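Local structure of tRNA (adenine(22)-N(1))-methyltransferase (Bacillus subtilis, 6Q56) at residues S7-T12 with E147-Y153; T201-Y205 with L224-M228. The protein catalyses the S-adenosyl-L-methionine-dependent methylation of adenosine 22 in tRNA at N1, giving N(1)-methyladenosine. The protein carries 2 engineered substitutions. All blocks are in the same frame, centred on the assembly; numbering follows the deposited sequence.

Contact 1: S7-T12 with E147-Y153; sequences SKRLQT and EEDGKSY. Engineered in segment 147-153: Ser152 (natural residue Cys).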
loop_
_atom_site.group_PDB
_atom_site.type_symbol
_atom_site.label_atom_id
_atom_site.label_comp_id
_atom_site.label_asym_id
_atom_site.label_seq_id
_atom_site.Cartn_x
_atom_site.Cartn_y
_atom_site.Cartn_z
ATOM N N SER A 7 -10.771 -5.055 10.463
ATOM C CA SER A 7 -10.572 -3.675 10.844
ATOM C C SER A 7 -10.982 -2.812 9.671
ATOM O O SER A 7 -11.055 -3.285 8.546
ATOM C CB SER A 7 -9.106 -3.416 11.175
ATOM O OG SER A 7 -8.279 -3.707 10.075
ATOM N N LYS A 8 -11.252 -1.545 9.938
ATOM C CA LYS A 8 -11.632 -0.617 8.893
ATOM C C LYS A 8 -10.594 -0.692 7.793
ATOM O O LYS A 8 -10.906 -0.719 6.614
ATOM C CB LYS A 8 -11.690 0.810 9.438
ATOM C CG LYS A 8 -12.995 1.169 10.120
ATOM C CD LYS A 8 -12.974 2.591 10.657
ATOM C CE LYS A 8 -14.318 3.015 11.227
ATOM N NZ LYS A 8 -15.198 3.647 10.205
ATOM N N ARG A 9 -9.344 -0.720 8.221
ATOM C CA ARG A 9 -8.207 -0.772 7.318
ATOM C C ARG A 9 -8.270 -1.933 6.330
ATOM O O ARG A 9 -8.199 -1.721 5.133
ATOM C CB ARG A 9 -6.913 -0.836 8.120
ATOM C CG ARG A 9 -5.653 -0.675 7.315
ATOM C CD ARG A 9 -4.488 -0.465 8.254
ATOM N NE ARG A 9 -4.556 -1.377 9.383
ATOM C CZ ARG A 9 -4.088 -2.613 9.362
ATOM N NH1 ARG A 9 -3.510 -3.089 8.278
ATOM N NH2 ARG A 9 -4.191 -3.373 10.431
ATOM N N LEU A 10 -8.386 -3.156 6.832
ATOM C CA LEU A 10 -8.440 -4.324 5.966
ATOM C C LEU A 10 -9.796 -4.452 5.287
ATOM O O LEU A 10 -9.906 -5.024 4.214
ATOM C CB LEU A 10 -8.092 -5.588 6.740
ATOM C CG LEU A 10 -6.662 -5.626 7.272
ATOM C CD1 LEU A 10 -6.283 -7.021 7.731
ATOM C CD2 LEU A 10 -5.689 -5.135 6.219
ATOM N N GLN A 11 -10.825 -3.903 5.915
ATOM C CA GLN A 11 -12.154 -3.930 5.342
ATOM C C GLN A 11 -12.065 -3.177 4.035
ATOM O O GLN A 11 -12.559 -3.621 3.008
ATOM C CB GLN A 11 -13.161 -3.257 6.264
ATOM C CG GLN A 11 -14.595 -3.409 5.803
ATOM C CD GLN A 11 -14.962 -4.853 5.593
ATOM O OE1 GLN A 11 -14.744 -5.686 6.463
ATOM N NE2 GLN A 11 -15.521 -5.161 4.432
ATOM N N THR A 12 -11.417 -2.023 4.104
ATOM C CA THR A 12 -11.217 -1.164 2.954
ATOM C C THR A 12 -10.487 -1.923 1.862
ATOM O O THR A 12 -10.865 -1.858 0.706
ATOM C CB THR A 12 -10.425 0.100 3.334
ATOM O OG1 THR A 12 -11.235 0.940 4.159
ATOM C CG2 THR A 12 -10.011 0.877 2.104
ATOM N N GLU A 147 -8.612 7.036 8.698
ATOM C CA GLU A 147 -7.922 6.874 9.959
ATOM C C GLU A 147 -8.679 5.860 10.802
ATOM O O GLU A 147 -9.889 5.705 10.681
ATOM C CB GLU A 147 -7.715 8.204 10.684
ATOM C CG GLU A 147 -8.868 8.693 11.525
ATOM C CD GLU A 147 -8.576 10.045 12.146
ATOM O OE1 GLU A 147 -7.397 10.446 12.164
ATOM O OE2 GLU A 147 -9.524 10.710 12.610
ATOM N N GLU A 148 -7.937 5.155 11.636
ATOM C CA GLU A 148 -8.505 4.156 12.511
ATOM C C GLU A 148 -7.713 4.146 13.795
ATOM O O GLU A 148 -6.502 3.986 13.780
ATOM C CB GLU A 148 -8.458 2.775 11.868
ATOM C CG GLU A 148 -9.114 1.692 12.700
ATOM C CD GLU A 148 -9.307 0.397 11.942
ATOM O OE1 GLU A 148 -8.714 0.240 10.863
ATOM O OE2 GLU A 148 -10.050 -0.467 12.431
ATOM N N ASP A 149 -8.406 4.317 14.909
ATOM C CA ASP A 149 -7.760 4.317 16.206
ATOM C C ASP A 149 -6.643 5.360 16.246
ATOM O O ASP A 149 -5.533 5.075 16.671
ATOM C CB ASP A 149 -7.211 2.920 16.523
ATOM C CG ASP A 149 -8.307 1.867 16.660
ATOM O OD1 ASP A 149 -9.492 2.231 16.788
ATOM O OD2 ASP A 149 -7.980 0.666 16.645
ATOM N N GLY A 150 -6.954 6.568 15.795
ATOM C CA GLY A 150 -6.003 7.665 15.791
ATOM C C GLY A 150 -4.796 7.484 14.898
ATOM O O GLY A 150 -3.756 8.101 15.112
ATOM N N LYS A 151 -4.931 6.636 13.893
ATOM C CA LYS A 151 -3.850 6.380 12.974
ATOM C C LYS A 151 -4.380 6.447 11.558
ATOM O O LYS A 151 -5.424 5.891 11.260
ATOM C CB LYS A 151 -3.243 5.008 13.240
ATOM C CG LYS A 151 -2.170 4.620 12.242
ATOM C CD LYS A 151 -1.995 3.111 12.144
ATOM C CE LYS A 151 -3.271 2.394 11.726
ATOM N NZ LYS A 151 -3.671 2.662 10.324
ATOM N N SER A 152 -3.656 7.140 10.692
ATOM C CA SER A 152 -4.069 7.275 9.310
ATOM C C SER A 152 -3.462 6.149 8.493
ATOM O O SER A 152 -2.340 5.726 8.731
ATOM C CB SER A 152 -3.657 8.630 8.751
ATOM O OG SER A 152 -2.267 8.691 8.549
ATOM N N TYR A 153 -4.219 5.659 7.527
ATOM C CA TYR A 153 -3.750 4.580 6.693
ATOM C C TYR A 153 -4.212 4.814 5.277
ATOM O O TYR A 153 -5.322 5.265 5.045
ATOM C CB TYR A 153 -4.261 3.239 7.214
ATOM C CG TYR A 153 -5.755 3.078 7.118
ATOM C CD1 TYR A 153 -6.347 2.616 5.956
ATOM C CD2 TYR A 153 -6.577 3.386 8.189
ATOM C CE1 TYR A 153 -7.714 2.470 5.864
ATOM C CE2 TYR A 153 -7.947 3.241 8.104
ATOM C CZ TYR A 153 -8.507 2.784 6.941
ATOM O OH TYR A 153 -9.859 2.638 6.853
HETATM O O HOH W 1 -5.717 -0.683 11.624
#

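Contact 2: T201-Y205 with L224-M228; sequences TQSIY and LADRM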
loop_
_atom_site.group_PDB
_atom_site.type_symbol
_atom_site.label_atom_id
_atom_site.label_comp_id
_atom_site.label_asym_id
_atom_site.label_seq_id
_atom_site.Cartn_x
_atom_site.Cartn_y
_atom_site.Cartn_z
ATOM N N THR A 201 8.269 19.348 8.482
ATOM C CA THR A 201 9.335 19.627 7.544
ATOM C C THR A 201 9.910 21.006 7.830
ATOM O O THR A 201 11.108 21.186 7.858
ATOM C CB THR A 201 8.842 19.565 6.093
ATOM O OG1 THR A 201 8.457 18.227 5.775
ATOM C CG2 THR A 201 9.926 19.986 5.153
ATOM N N GLN A 202 9.040 21.978 8.054
ATOM C CA GLN A 202 9.485 23.333 8.345
ATOM C C GLN A 202 10.350 23.389 9.599
ATOM O O GLN A 202 11.324 24.118 9.652
ATOM C CB GLN A 202 8.290 24.266 8.500
ATOM C CG GLN A 202 7.453 24.365 7.245
ATOM C CD GLN A 202 6.099 24.987 7.490
ATOM O OE1 GLN A 202 5.488 24.786 8.540
ATOM N NE2 GLN A 202 5.612 25.740 6.514
ATOM N N SER A 203 9.995 22.601 10.599
ATOM C CA SER A 203 10.749 22.580 11.840
ATOM C C SER A 203 12.160 22.074 11.611
ATOM O O SER A 203 13.100 22.538 12.238
ATOM C CB SER A 203 10.036 21.721 12.884
ATOM O OG SER A 203 8.765 22.258 13.199
ATOM N N ILE A 204 12.313 21.116 10.718
ATOM C CA ILE A 204 13.630 20.593 10.442
ATOM C C ILE A 204 14.401 21.612 9.614
ATOM O O ILE A 204 15.607 21.752 9.756
ATOM C CB ILE A 204 13.563 19.246 9.712
ATOM C CG1 ILE A 204 12.903 18.204 10.600
ATOM C CG2 ILE A 204 14.953 18.778 9.341
ATOM C CD1 ILE A 204 12.784 16.846 9.952
ATOM N N TYR A 205 13.681 22.337 8.769
ATOM C CA TYR A 205 14.282 23.346 7.911
ATOM C C TYR A 205 14.868 24.456 8.755
ATOM O O TYR A 205 16.013 24.840 8.583
ATOM C CB TYR A 205 13.243 23.918 6.956
ATOM C CG TYR A 205 13.764 24.979 6.030
ATOM C CD1 TYR A 205 14.399 24.647 4.847
ATOM C CD2 TYR A 205 13.611 26.316 6.335
ATOM C CE1 TYR A 205 14.869 25.619 3.996
ATOM C CE2 TYR A 205 14.078 27.292 5.490
ATOM C CZ TYR A 205 14.704 26.939 4.325
ATOM O OH TYR A 205 15.162 27.917 3.498
ATOM N N LEU A 224 14.360 20.078 1.831
ATOM C CA LEU A 224 13.261 20.364 2.731
ATOM C C LEU A 224 12.376 21.405 2.072
ATOM O O LEU A 224 11.161 21.297 2.085
ATOM C CB LEU A 224 13.779 20.861 4.073
ATOM C CG LEU A 224 14.516 19.807 4.887
ATOM C CD1 LEU A 224 15.231 20.415 6.076
ATOM C CD2 LEU A 224 13.539 18.746 5.333
ATOM N N ALA A 225 13.011 22.413 1.486
ATOM C CA ALA A 225 12.298 23.480 0.800
ATOM C C ALA A 225 11.463 22.894 -0.329
ATOM O O ALA A 225 10.292 23.192 -0.451
ATOM C CB ALA A 225 13.269 24.514 0.263
ATOM N N ASP A 226 12.078 22.059 -1.153
ATOM C CA ASP A 226 11.371 21.437 -2.258
ATOM C C ASP A 226 10.156 20.703 -1.707
ATOM O O ASP A 226 9.064 20.804 -2.242
ATOM C CB ASP A 226 12.284 20.475 -3.016
ATOM C CG ASP A 226 11.621 19.881 -4.244
ATOM O OD1 ASP A 226 11.304 20.635 -5.184
ATOM O OD2 ASP A 226 11.419 18.657 -4.275
ATOM N N ARG A 227 10.362 19.978 -0.616
ATOM C CA ARG A 227 9.290 19.232 0.023
ATOM C C ARG A 227 8.214 20.174 0.536
ATOM O O ARG A 227 7.035 19.925 0.354
ATOM C CB ARG A 227 9.836 18.376 1.161
ATOM C CG ARG A 227 8.786 17.585 1.913
ATOM C CD ARG A 227 8.043 16.632 1.004
ATOM N NE ARG A 227 8.853 15.484 0.612
ATOM C CZ ARG A 227 8.906 14.341 1.287
ATOM N NH1 ARG A 227 8.207 14.188 2.396
ATOM N NH2 ARG A 227 9.664 13.356 0.849
ATOM N N MET A 228 8.627 21.254 1.182
ATOM C CA MET A 228 7.682 22.220 1.718
ATOM C C MET A 228 6.829 22.827 0.618
ATOM O O MET A 228 5.619 22.864 0.727
ATOM C CB MET A 228 8.406 23.319 2.494
ATOM C CG MET A 228 8.978 22.856 3.818
ATOM S SD MET A 228 10.128 24.026 4.549
ATOM C CE MET A 228 9.135 25.504 4.549
#

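Contact 1: S7-T12 with E147-Y153
The carboxylate of Glu148 is held against the first turn of helix 8-14, where backbone amides are not yet used by the helix itself. Its chain is extended (chi1 -177°, chi2 169°), which carries the acid group across the gap. OE2 accepts from Lys8 N at 3.0 Å and OE1 from Arg9 N at 2.9 Å, with N-H...O angles of 149° and 151°. The carboxylate thus bridges two amides of the first helical turn from a hairpin far away in sequence, and a negative charge at a helix N terminus suits the helix dipole. Ser7 adds the local N-cap: its p rotamer places OG 3.3 Å from Leu10 N, which donates to it.

Next to the carboxylate, Tyr153 (chi1 66°, chi2 86°) turns one ring face to the helix backbone; Arg9 CA stands 3.9 Å from the ring centroid, 25° off the normal, a CH-pi contact. Chi1 t puts Arg9 CG 3.6 Å from Tyr153 CD1; chi2 t and chi3 p then set the course of the rest of the chain. A water accepts from Arg9 NE at 2.6 Å and donates to Glu148 OE1 at 3.2 Å, while Arg9 NH1 bonds to Gln121. Lys151 NZ approaches Arg9 NE to 4.2 Å, a like-charge proximity.

Backbone bonds in both directions (Glu148 N to Lys151 O 2.6 Å, Lys151 N to Glu148 O 3.1 Å) close the hairpin between strands 139-148 and 151-159. The contact thus fastens the N-terminal helix to the hairpin at the antiparallel edge of the Rossmann-like sheet, with Thr12 also touching Val144 and Leu146 and helix 188-210 meeting engineered Ser152.

Contact 2: T201-Y205 with L224-M228
Met228 reaches across the interface to overlap both Thr201 and Tyr205. Its CG lies 3.3 Å from Thr201 CG2, its CE 3.4 Å from Gln202 CG, and its SD 3.9 Å from Tyr205 CB. The sulfur sits 4.6 Å from the Tyr205 ring centroid, 32° off the normal, an oblique Met-aromatic contact. One turn earlier, Leu224 packs CD1 3.6 Å from Tyr205 CA and 3.7 Å from Ile204 CG2, while its CB meets the ring edge at Tyr205 CD1, 3.9 Å away. Thr201 fills the space between the two, its CG2 3.8 Å from Leu224 CD2; its hydroxyl is bonded to the Glu197 carbonyl, leaving the methyl for packing.

The contact is mainly apolar, burying 398 Å² between the two segments. The local axes approach to 9.5 Å and their directions differ by 154°, the geometry of an antiparallel helical hairpin, with Leu224 and Met228 spaced one turn apart on the same side.

These segments belong to the long helices 188-210 and 215-234, which form the C-terminal helical pair beyond the sheet. Along helix 188-210 the packing extends to both sides, Leu224 touching Ile208 and Met228 touching Leu198.

From the N terminus, helix 8-14 opens contact 1, and the chain then runs through the five parallel strands of the Rossmann-like sheet and their helices before strands 139-148 and 151-159 close it, after 134 intervening residues. That long loop spans most of the methyltransferase core. Contact 2 opens only afterwards, on helix 188-210, and closes after 18 intervening residues on helix 215-234. The two are in series, neither nesting nor crossing. The centres of contact 1 and contact 2 lie about 28 Å apart, and the nearest atoms of contact 1 and contact 2 about 13 Å. Contact 1 ties the chain start to the core sheet; contact 2 joins two successive C-terminal helices. The N-terminal part of helix 188-210 touches the hairpin at engineered Ser152.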